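Local coordinates for protein CptN Toxin (Eubacterium rectale DSM 17629, PDB 4RMO) that is the toxin of a type III toxin-antitoxin system, bound here by its pseudoknotted antitoxin RNA, and probably acts as an endoribonuclease as its relatives do, at residues A[11-16]-A[20-25]; A[55-60]-A[84-89]. All coordinates share one frame; numbering follows the deposited sequence.

Overall arrangement
Two small contacts show how short segments can pack on each other and bind RNA at once. Contact 1 (11-16 with 20-25) is a local return, a helix packed on the loop that follows it; contact 2 (55-60 with 84-89) joins a helix to a strand some two dozen residues later in the chain. Both are largely buried and chiefly apolar where the two segments meet, yet both turn polar groups to the 5' end of chain B, sharing A2 and G3. The loop of contact 1 reads adenines with its backbone, whereas the helix of contact 2 uses lysine and tyrosine side chains. Lys23 bridges them: it packs on Leu88 and probably hydrogen-bonds Tyr57.

Contact 1 of 2, residues A[11-16]-A[20-25]; sequences DRFFSD and PYLKGN. With nucleotides of chain B.
Phe14 and Asn25 make the central packing of this contact, a helix laid against its own following loop. Asn25 CB sits over one face of the Phe14 ring, 3.8 Å from the ring centroid, in a CH-pi contact. With CG anti to the backbone N (chi1 -156°) the amide is carried over the ring near CE2, and its plane lies 24° from that of the ring. Phe13 CD2 lies over the opposite face, so the ring is enclosed by its helix neighbour and the loop residue.

Apolar contact continues at Leu22, whose CD1 methyl serves both aromatics: it lies 3.9 Å from Phe14 CD1 and 4.1 Å from Phe13 CE2.

Much of the loop's hydrogen bonding goes to the RNA. Pro20 O and Leu22 O both accept from N6 of A1 of chain B, the latter at 2.9 Å, while Gly24 N donates to N7 of the same base (3.0 Å, nearly straight at 164°). Leu22 O and Gly24 N meet the Hoogsteen edge, while Pro20 O takes the other N6 hydrogen on the N1 side; all three are backbone groups. Tyr21 O takes N6 of A2 of chain B at 2.8 Å. Lys23, its chain bent at chi2 and chi3, brings NZ to N7 of A2 and, 3.1 Å away, to O6 of G3 of chain B.

Behind these residues, Phe13 and Leu22 reach Ile149 of helix 146-153 and Phe93 of strand 93-96, and Phe14 and Asn25 lie on His32 at the start of strand 32-37.

Contact 2 of 2, residues A[55-60]-A[84-89]; sequences DKYKKI and ESAFLI. With nucleotides of chain B.
Leu88 CD2 sits squarely over one face of the Tyr57 ring, 3.7 Å from its centroid and 13° off the normal, a CH-pi contact. The other methyl, CD1, reaches the phenol end, 3.5 Å from Tyr57 CZ. Tyr57 CB meets Ala86 CB at 3.9 Å. The opposite ring face is covered by Lys56 CG, so that the ring is clasped between its helix neighbour and Leu88.

This packing probably helps place the hydroxyl, which also lies within hydrogen-bonding reach of Lys23 NZ: Tyr57 OH donates to O6 of G3 of chain B at 2.6 Å, with that oxygen in the ring plane. Lys56, fully extended beyond CG, carries NZ 2.9 Å from N7 of G3 and also bonds OP2 of G3 and OP2 of A2 of chain B. At the outer end Lys58 NZ and Glu84 OE2 stay 4.2 Å apart, opposite charges beyond salt-bridge distance.

Further out, Ile74 backs Tyr57, and Ala86 pairs with Ser51 of strand 44-51. Leu88 centres an inverse gamma turn. The whole is a helix packed on the antiparallel sheet, presenting Lys56 and Tyr57 to N7 and O6 on the Hoogsteen edge of G3, consistent with reading of this guanine.

Contact 1 of 2, residues A[11-16]-A[20-25]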
loop_
_atom_site.group_PDB
_atom_site.type_symbol
_atom_site.label_atom_id
_atom_site.label_comp_id
_atom_site.label_asym_id
_atom_site.label_seq_id
_atom_site.Cartn_x
_atom_site.Cartn_y
_atom_site.Cartn_z
ATOM N N ASP A 11 -0.426 -36.519 13.509
ATOM C CA ASP A 11 0.886 -37.175 13.695
ATOM C C ASP A 11 1.208 -38.111 12.544
ATOM O O ASP A 11 2.383 -38.329 12.180
ATOM C CB ASP A 11 0.956 -37.906 15.057
ATOM C CG ASP A 11 1.243 -36.942 16.219
ATOM O OD1 ASP A 11 1.760 -35.802 15.992
ATOM O OD2 ASP A 11 0.890 -37.290 17.366
ATOM N N ARG A 12 0.155 -38.651 11.943
ATOM C CA ARG A 12 0.309 -39.541 10.787
ATOM C C ARG A 12 1.178 -38.917 9.704
ATOM O O ARG A 12 1.917 -39.614 9.008
ATOM C CB ARG A 12 -1.077 -39.847 10.241
ATOM C CG ARG A 12 -1.175 -41.066 9.391
ATOM C CD ARG A 12 -2.395 -40.950 8.473
ATOM N NE ARG A 12 -2.251 -41.907 7.356
ATOM C CZ ARG A 12 -2.752 -41.796 6.120
ATOM N NH1 ARG A 12 -3.583 -40.814 5.757
ATOM N NH2 ARG A 12 -2.442 -42.741 5.224
ATOM N N PHE A 13 1.035 -37.605 9.495
ATOM C CA PHE A 13 1.852 -36.913 8.496
ATOM C C PHE A 13 3.336 -37.116 8.813
ATOM O O PHE A 13 4.113 -37.502 7.940
ATOM C CB PHE A 13 1.546 -35.426 8.436
ATOM C CG PHE A 13 2.455 -34.653 7.505
ATOM C CD1 PHE A 13 2.257 -34.674 6.157
ATOM C CD2 PHE A 13 3.516 -33.900 8.017
ATOM C CE1 PHE A 13 3.084 -33.940 5.313
ATOM C CE2 PHE A 13 4.348 -33.187 7.186
ATOM C CZ PHE A 13 4.141 -33.209 5.826
ATOM N N PHE A 14 3.696 -36.915 10.055
ATOM C CA PHE A 14 5.081 -36.969 10.431
ATOM C C PHE A 14 5.644 -38.397 10.425
ATOM O O PHE A 14 6.808 -38.605 10.033
ATOM C CB PHE A 14 5.259 -36.265 11.769
ATOM C CG PHE A 14 4.938 -34.773 11.673
ATOM C CD1 PHE A 14 5.906 -33.873 11.274
ATOM C CD2 PHE A 14 3.656 -34.315 11.874
ATOM C CE1 PHE A 14 5.596 -32.529 11.162
ATOM C CE2 PHE A 14 3.328 -32.971 11.748
ATOM C CZ PHE A 14 4.304 -32.082 11.410
ATOM N N SER A 15 4.830 -39.370 10.842
ATOM C CA SER A 15 5.273 -40.781 10.786
ATOM C C SER A 15 5.313 -41.267 9.327
ATOM O O SER A 15 6.294 -41.861 8.939
ATOM C CB SER A 15 4.403 -41.685 11.694
ATOM O OG SER A 15 3.039 -41.644 11.290
ATOM N N ASP A 16 4.364 -40.867 8.473
ATOM C CA ASP A 16 4.493 -41.180 7.022
ATOM C C ASP A 16 5.732 -40.592 6.386
ATOM O O ASP A 16 6.446 -41.299 5.694
ATOM C CB ASP A 16 3.297 -40.670 6.210
ATOM C CG ASP A 16 2.045 -41.524 6.385
ATOM O OD1 ASP A 16 2.113 -42.569 7.065
ATOM O OD2 ASP A 16 1.000 -41.123 5.825
ATOM N N PRO A 20 13.615 -36.446 9.801
ATOM C CA PRO A 20 14.117 -36.046 11.112
ATOM C C PRO A 20 14.347 -34.557 11.262
ATOM O O PRO A 20 14.688 -34.105 12.366
ATOM C CB PRO A 20 15.463 -36.788 11.219
ATOM C CG PRO A 20 15.896 -36.954 9.790
ATOM C CD PRO A 20 14.634 -37.153 9.005
ATOM N N TYR A 21 14.223 -33.778 10.181
ATOM C CA TYR A 21 14.514 -32.343 10.301
ATOM C C TYR A 21 13.272 -31.432 10.326
ATOM O O TYR A 21 13.402 -30.241 10.628
ATOM C CB TYR A 21 15.526 -31.902 9.261
ATOM C CG TYR A 21 16.828 -32.680 9.307
ATOM C CD1 TYR A 21 17.439 -33.001 10.514
ATOM C CD2 TYR A 21 17.481 -33.058 8.128
ATOM C CE1 TYR A 21 18.642 -33.696 10.568
ATOM C CE2 TYR A 21 18.689 -33.751 8.166
ATOM C CZ TYR A 21 19.262 -34.057 9.405
ATOM O OH TYR A 21 20.426 -34.754 9.477
ATOM N N LEU A 22 12.087 -31.984 10.073
ATOM C CA LEU A 22 10.863 -31.216 10.279
ATOM C C LEU A 22 10.790 -30.859 11.733
ATOM O O LEU A 22 11.244 -31.634 12.601
ATOM C CB LEU A 22 9.627 -32.028 9.889
ATOM C CG LEU A 22 9.423 -32.286 8.386
ATOM C CD1 LEU A 22 8.334 -33.338 8.230
ATOM C CD2 LEU A 22 9.085 -30.997 7.672
ATOM N N LYS A 23 10.216 -29.707 12.044
ATOM C CA LYS A 23 10.000 -29.366 13.463
ATOM C C LYS A 23 8.990 -30.362 14.062
ATOM O O LYS A 23 7.904 -30.571 13.531
ATOM C CB LYS A 23 9.459 -27.962 13.609
ATOM C CG LYS A 23 10.486 -26.853 13.508
ATOM C CD LYS A 23 11.777 -26.993 14.225
ATOM C CE LYS A 23 11.690 -26.316 15.514
ATOM N NZ LYS A 23 13.011 -26.227 16.131
ATOM N N GLY A 24 9.336 -30.926 15.199
ATOM C CA GLY A 24 8.495 -31.982 15.822
ATOM C C GLY A 24 7.093 -31.477 16.123
ATOM O O GLY A 24 6.927 -30.381 16.702
ATOM N N ASN A 25 6.103 -32.304 15.831
ATOM C CA ASN A 25 4.731 -31.930 16.005
ATOM C C ASN A 25 4.262 -31.895 17.456
ATOM O O ASN A 25 3.153 -31.417 17.757
ATOM C CB ASN A 25 3.872 -32.934 15.213
ATOM C CG ASN A 25 2.551 -32.393 14.826
ATOM O OD1 ASN A 25 1.522 -33.116 14.813
ATOM N ND2 ASN A 25 2.530 -31.144 14.504
ATOM O "O5'" A B 1 10.703 -27.278 18.956
ATOM C "C5'" A B 1 10.826 -27.401 20.409
ATOM C "C4'" A B 1 11.977 -28.293 20.814
ATOM O "O4'" A B 1 11.734 -29.656 20.390
ATOM C "C3'" A B 1 13.345 -27.959 20.229
ATOM O "O3'" A B 1 13.961 -26.931 20.981
ATOM C "C2'" A B 1 14.066 -29.286 20.355
ATOM O "O2'" A B 1 14.485 -29.531 21.674
ATOM C "C1'" A B 1 12.952 -30.263 19.990
ATOM N N9 A B 1 12.859 -30.558 18.567
ATOM C C8 A B 1 11.883 -30.155 17.690
ATOM N N7 A B 1 12.052 -30.599 16.467
ATOM C C5 A B 1 13.199 -31.370 16.548
ATOM C C6 A B 1 13.923 -32.093 15.585
ATOM N N6 A B 1 13.565 -32.189 14.309
ATOM N N1 A B 1 15.036 -32.741 15.992
ATOM C C2 A B 1 15.398 -32.643 17.282
ATOM N N3 A B 1 14.817 -31.972 18.273
ATOM C C4 A B 1 13.711 -31.350 17.837
ATOM P P A B 2 14.955 -25.887 20.261
ATOM O OP1 A B 2 15.379 -24.946 21.290
ATOM O OP2 A B 2 14.292 -25.389 19.030
ATOM O "O5'" A B 2 16.162 -26.796 19.769
ATOM C "C5'" A B 2 17.034 -27.447 20.726
ATOM C "C4'" A B 2 17.914 -28.427 19.998
ATOM O "O4'" A B 2 17.077 -29.400 19.298
ATOM C "C3'" A B 2 18.787 -27.845 18.878
ATOM O "O3'" A B 2 20.013 -27.287 19.312
ATOM C "C2'" A B 2 19.066 -29.073 18.030
ATOM O "O2'" A B 2 19.997 -29.926 18.637
ATOM C "C1'" A B 2 17.709 -29.768 18.072
ATOM N N9 A B 2 16.849 -29.363 16.980
ATOM C C8 A B 2 15.785 -28.499 17.000
ATOM N N7 A B 2 15.171 -28.392 15.847
ATOM C C5 A B 2 15.844 -29.284 15.029
ATOM C C6 A B 2 15.669 -29.648 13.685
ATOM N N6 A B 2 14.716 -29.135 12.898
ATOM N N1 A B 2 16.507 -30.574 13.172
ATOM C C2 A B 2 17.457 -31.085 13.961
ATOM N N3 A B 2 17.721 -30.822 15.241
ATOM C C4 A B 2 16.861 -29.909 15.722
ATOM P P G B 3 20.468 -25.823 18.790
ATOM O OP1 G B 3 21.635 -25.427 19.550
ATOM O OP2 G B 3 19.276 -24.914 18.761
ATOM O "O5'" G B 3 20.775 -26.084 17.261
ATOM C "C5'" G B 3 21.768 -27.025 16.844
ATOM C "C4'" G B 3 21.578 -27.346 15.376
ATOM O "O4'" G B 3 20.259 -27.937 15.198
ATOM C "C3'" G B 3 21.592 -26.159 14.428
ATOM O "O3'" G B 3 22.910 -25.846 13.977
ATOM C "C2'" G B 3 20.766 -26.680 13.266
ATOM O "O2'" G B 3 21.499 -27.480 12.363
ATOM C "C1'" G B 3 19.692 -27.486 13.990
ATOM N N9 G B 3 18.506 -26.691 14.304
ATOM C C8 G B 3 18.278 -25.965 15.443
ATOM N N7 G B 3 17.155 -25.302 15.413
ATOM C C5 G B 3 16.595 -25.632 14.188
ATOM C C6 G B 3 15.379 -25.224 13.603
ATOM O O6 G B 3 14.502 -24.506 14.081
ATOM N N1 G B 3 15.200 -25.792 12.343
ATOM C C2 G B 3 16.100 -26.611 11.715
ATOM N N2 G B 3 15.766 -27.028 10.486
ATOM N N3 G B 3 17.245 -26.994 12.251
ATOM C C4 G B 3 17.419 -26.482 13.488
#

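Contact 2 of 2, residues A[55-60]-A[84-89]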
loop_
_atom_site.group_PDB
_atom_site.type_symbol
_atom_site.label_atom_id
_atom_site.label_comp_id
_atom_site.label_asym_id
_atom_site.label_seq_id
_atom_site.Cartn_x
_atom_site.Cartn_y
_atom_site.Cartn_z
ATOM N N ASP A 55 13.419 -15.971 22.583
ATOM C CA ASP A 55 14.813 -15.669 22.935
ATOM C C ASP A 55 15.737 -16.339 21.914
ATOM O O ASP A 55 16.635 -15.679 21.380
ATOM C CB ASP A 55 15.166 -16.032 24.401
ATOM C CG ASP A 55 14.474 -15.121 25.428
ATOM O OD1 ASP A 55 14.163 -13.963 25.130
ATOM O OD2 ASP A 55 14.220 -15.563 26.552
ATOM N N LYS A 56 15.454 -17.594 21.546
ATOM C CA LYS A 56 16.295 -18.271 20.589
ATOM C C LYS A 56 16.150 -17.651 19.195
ATOM O O LYS A 56 17.154 -17.367 18.519
ATOM C CB LYS A 56 15.972 -19.763 20.508
ATOM C CG LYS A 56 16.668 -20.472 19.338
ATOM C CD LYS A 56 16.403 -21.963 19.335
ATOM C CE LYS A 56 16.850 -22.558 18.000
ATOM N NZ LYS A 56 16.629 -23.991 17.910
ATOM N N TYR A 57 14.911 -17.452 18.747
ATOM C CA TYR A 57 14.689 -17.045 17.365
ATOM C C TYR A 57 14.983 -15.577 17.092
ATOM O O TYR A 57 15.351 -15.234 15.979
ATOM C CB TYR A 57 13.318 -17.520 16.880
ATOM C CG TYR A 57 13.376 -19.050 16.684
ATOM C CD1 TYR A 57 14.065 -19.590 15.628
ATOM C CD2 TYR A 57 12.870 -19.920 17.640
ATOM C CE1 TYR A 57 14.219 -20.973 15.494
ATOM C CE2 TYR A 57 13.040 -21.304 17.524
ATOM C CZ TYR A 57 13.692 -21.830 16.411
ATOM O OH TYR A 57 13.854 -23.196 16.257
ATOM N N LYS A 58 14.886 -14.740 18.112
ATOM C CA LYS A 58 15.335 -13.335 18.031
ATOM C C LYS A 58 16.816 -13.241 17.705
ATOM O O LYS A 58 17.195 -12.394 16.922
ATOM C CB LYS A 58 15.073 -12.553 19.322
ATOM C CG LYS A 58 13.700 -11.872 19.320
ATOM C CD LYS A 58 13.446 -11.076 20.626
ATOM C CE LYS A 58 12.246 -10.131 20.809
ATOM N NZ LYS A 58 11.688 -9.473 19.595
ATOM N N LYS A 59 17.639 -14.105 18.302
ATOM C CA LYS A 59 19.079 -14.090 18.023
ATOM C C LYS A 59 19.342 -14.431 16.589
ATOM O O LYS A 59 20.239 -13.870 15.963
ATOM C CB LYS A 59 19.855 -15.022 18.923
ATOM C CG LYS A 59 19.886 -14.540 20.369
ATOM C CD LYS A 59 20.623 -15.464 21.355
ATOM C CE LYS A 59 20.400 -14.895 22.767
ATOM N NZ LYS A 59 20.552 -15.915 23.839
ATOM N N ILE A 60 18.535 -15.300 16.027
ATOM C CA ILE A 60 18.755 -15.674 14.639
ATOM C C ILE A 60 18.337 -14.557 13.696
ATOM O O ILE A 60 19.077 -14.220 12.774
ATOM C CB ILE A 60 18.050 -16.987 14.315
ATOM C CG1 ILE A 60 18.822 -18.104 15.032
ATOM C CG2 ILE A 60 18.012 -17.206 12.823
ATOM C CD1 ILE A 60 18.097 -19.397 15.092
ATOM N N GLU A 84 3.791 -13.283 21.366
ATOM C CA GLU A 84 4.727 -13.332 20.258
ATOM C C GLU A 84 4.985 -14.767 19.833
ATOM O O GLU A 84 5.167 -15.638 20.667
ATOM C CB GLU A 84 6.032 -12.658 20.649
ATOM C CG GLU A 84 5.886 -11.149 20.622
ATOM C CD GLU A 84 7.211 -10.430 20.748
ATOM O OE1 GLU A 84 8.041 -10.820 21.602
ATOM O OE2 GLU A 84 7.456 -9.522 19.938
ATOM N N SER A 85 4.978 -15.004 18.529
ATOM C CA SER A 85 5.285 -16.301 17.952
ATOM C C SER A 85 6.317 -16.162 16.846
ATOM O O SER A 85 6.239 -15.235 16.042
ATOM C CB SER A 85 4.033 -16.907 17.320
ATOM O OG SER A 85 2.993 -17.105 18.272
ATOM N N ALA A 86 7.229 -17.131 16.768
ATOM C CA ALA A 86 8.157 -17.234 15.701
ATOM C C ALA A 86 7.663 -18.173 14.598
ATOM O O ALA A 86 7.313 -19.298 14.863
ATOM C CB ALA A 86 9.493 -17.716 16.219
ATOM N N PHE A 87 7.644 -17.667 13.368
ATOM C CA PHE A 87 7.264 -18.390 12.186
ATOM C C PHE A 87 8.561 -18.899 11.613
ATOM O O PHE A 87 9.393 -18.090 11.206
ATOM C CB PHE A 87 6.612 -17.472 11.183
ATOM C CG PHE A 87 5.187 -17.098 11.510
ATOM C CD1 PHE A 87 4.887 -16.268 12.597
ATOM C CD2 PHE A 87 4.160 -17.493 10.688
ATOM C CE1 PHE A 87 3.596 -15.896 12.851
ATOM C CE2 PHE A 87 2.866 -17.122 10.931
ATOM C CZ PHE A 87 2.579 -16.342 12.029
ATOM N N LEU A 88 8.771 -20.212 11.644
ATOM C CA LEU A 88 10.027 -20.774 11.179
ATOM C C LEU A 88 9.865 -21.063 9.688
ATOM O O LEU A 88 9.687 -22.197 9.251
ATOM C CB LEU A 88 10.447 -21.996 11.947
ATOM C CG LEU A 88 10.493 -21.935 13.481
ATOM C CD1 LEU A 88 11.331 -23.073 14.082
ATOM C CD2 LEU A 88 10.905 -20.616 14.026
ATOM N N ILE A 89 9.945 -19.993 8.912
ATOM C CA ILE A 89 9.692 -20.061 7.494
ATOM C C ILE A 89 10.760 -20.967 6.856
ATOM O O ILE A 89 10.483 -21.681 5.892
ATOM C CB ILE A 89 9.719 -18.640 6.887
ATOM C CG1 ILE A 89 8.722 -17.756 7.656
ATOM C CG2 ILE A 89 9.383 -18.687 5.418
ATOM C CD1 ILE A 89 8.539 -16.350 7.101
ATOM P P G B 3 20.468 -25.823 18.790
ATOM O OP1 G B 3 21.635 -25.427 19.550
ATOM O OP2 G B 3 19.276 -24.914 18.761
ATOM O "O5'" G B 3 20.775 -26.084 17.261
ATOM C "C5'" G B 3 21.768 -27.025 16.844
ATOM C "C4'" G B 3 21.578 -27.346 15.376
ATOM O "O4'" G B 3 20.259 -27.937 15.198
ATOM C "C3'" G B 3 21.592 -26.159 14.428
ATOM O "O3'" G B 3 22.910 -25.846 13.977
ATOM C "C2'" G B 3 20.766 -26.680 13.266
ATOM O "O2'" G B 3 21.499 -27.480 12.363
ATOM C "C1'" G B 3 19.692 -27.486 13.990
ATOM N N9 G B 3 18.506 -26.691 14.304
ATOM C C8 G B 3 18.278 -25.965 15.443
ATOM N N7 G B 3 17.155 -25.302 15.413
ATOM C C5 G B 3 16.595 -25.632 14.188
ATOM C C6 G B 3 15.379 -25.224 13.603
ATOM O O6 G B 3 14.502 -24.506 14.081
ATOM N N1 G B 3 15.200 -25.792 12.343
ATOM C C2 G B 3 16.100 -26.611 11.715
ATOM N N2 G B 3 15.766 -27.028 10.486
ATOM N N3 G B 3 17.245 -26.994 12.251
ATOM C C4 G B 3 17.419 -26.482 13.488
ATOM P P A B 2 14.955 -25.887 20.261
ATOM O OP1 A B 2 15.379 -24.946 21.290
ATOM O OP2 A B 2 14.292 -25.389 19.030
ATOM O "O5'" A B 2 16.162 -26.796 19.769
ATOM C "C5'" A B 2 17.034 -27.447 20.726
ATOM C "C4'" A B 2 17.914 -28.427 19.998
ATOM O "O4'" A B 2 17.077 -29.400 19.298
ATOM C "C3'" A B 2 18.787 -27.845 18.878
ATOM O "O3'" A B 2 20.013 -27.287 19.312
ATOM C "C2'" A B 2 19.066 -29.073 18.030
ATOM O "O2'" A B 2 19.997 -29.926 18.637
ATOM C "C1'" A B 2 17.709 -29.768 18.072
ATOM N N9 A B 2 16.849 -29.363 16.980
ATOM C C8 A B 2 15.785 -28.499 17.000
ATOM N N7 A B 2 15.171 -28.392 15.847
ATOM C C5 A B 2 15.844 -29.284 15.029
ATOM C C6 A B 2 15.669 -29.648 13.685
ATOM N N6 A B 2 14.716 -29.135 12.898
ATOM N N1 A B 2 16.507 -30.574 13.172
ATOM C C2 A B 2 17.457 -31.085 13.961
ATOM N N3 A B 2 17.721 -30.822 15.241
ATOM C C4 A B 2 16.861 -29.909 15.722
ATOM P P U B 4 23.701 -24.556 14.521
ATOM O OP1 U B 4 25.116 -24.965 14.578
ATOM O OP2 U B 4 23.014 -24.028 15.725
ATOM O "O5'" U B 4 23.439 -23.463 13.391
ATOM C "C5'" U B 4 23.850 -23.704 12.034
ATOM C "C4'" U B 4 23.471 -22.521 11.174
ATOM O "O4'" U B 4 22.021 -22.530 10.984
ATOM C "C3'" U B 4 23.800 -21.138 11.746
ATOM O "O3'" U B 4 23.923 -20.170 10.704
ATOM C "C2'" U B 4 22.502 -20.756 12.448
ATOM O "O2'" U B 4 22.293 -19.377 12.664
ATOM C "C1'" U B 4 21.483 -21.304 11.451
ATOM N N1 U B 4 20.168 -21.573 12.019
ATOM C C2 U B 4 19.065 -21.059 11.374
ATOM O O2 U B 4 19.142 -20.409 10.353
ATOM N N3 U B 4 17.863 -21.347 11.969
ATOM C C4 U B 4 17.664 -22.073 13.127
ATOM O O4 U B 4 16.521 -22.298 13.509
ATOM C C5 U B 4 18.860 -22.574 13.730
ATOM C C6 U B 4 20.040 -22.318 13.169
#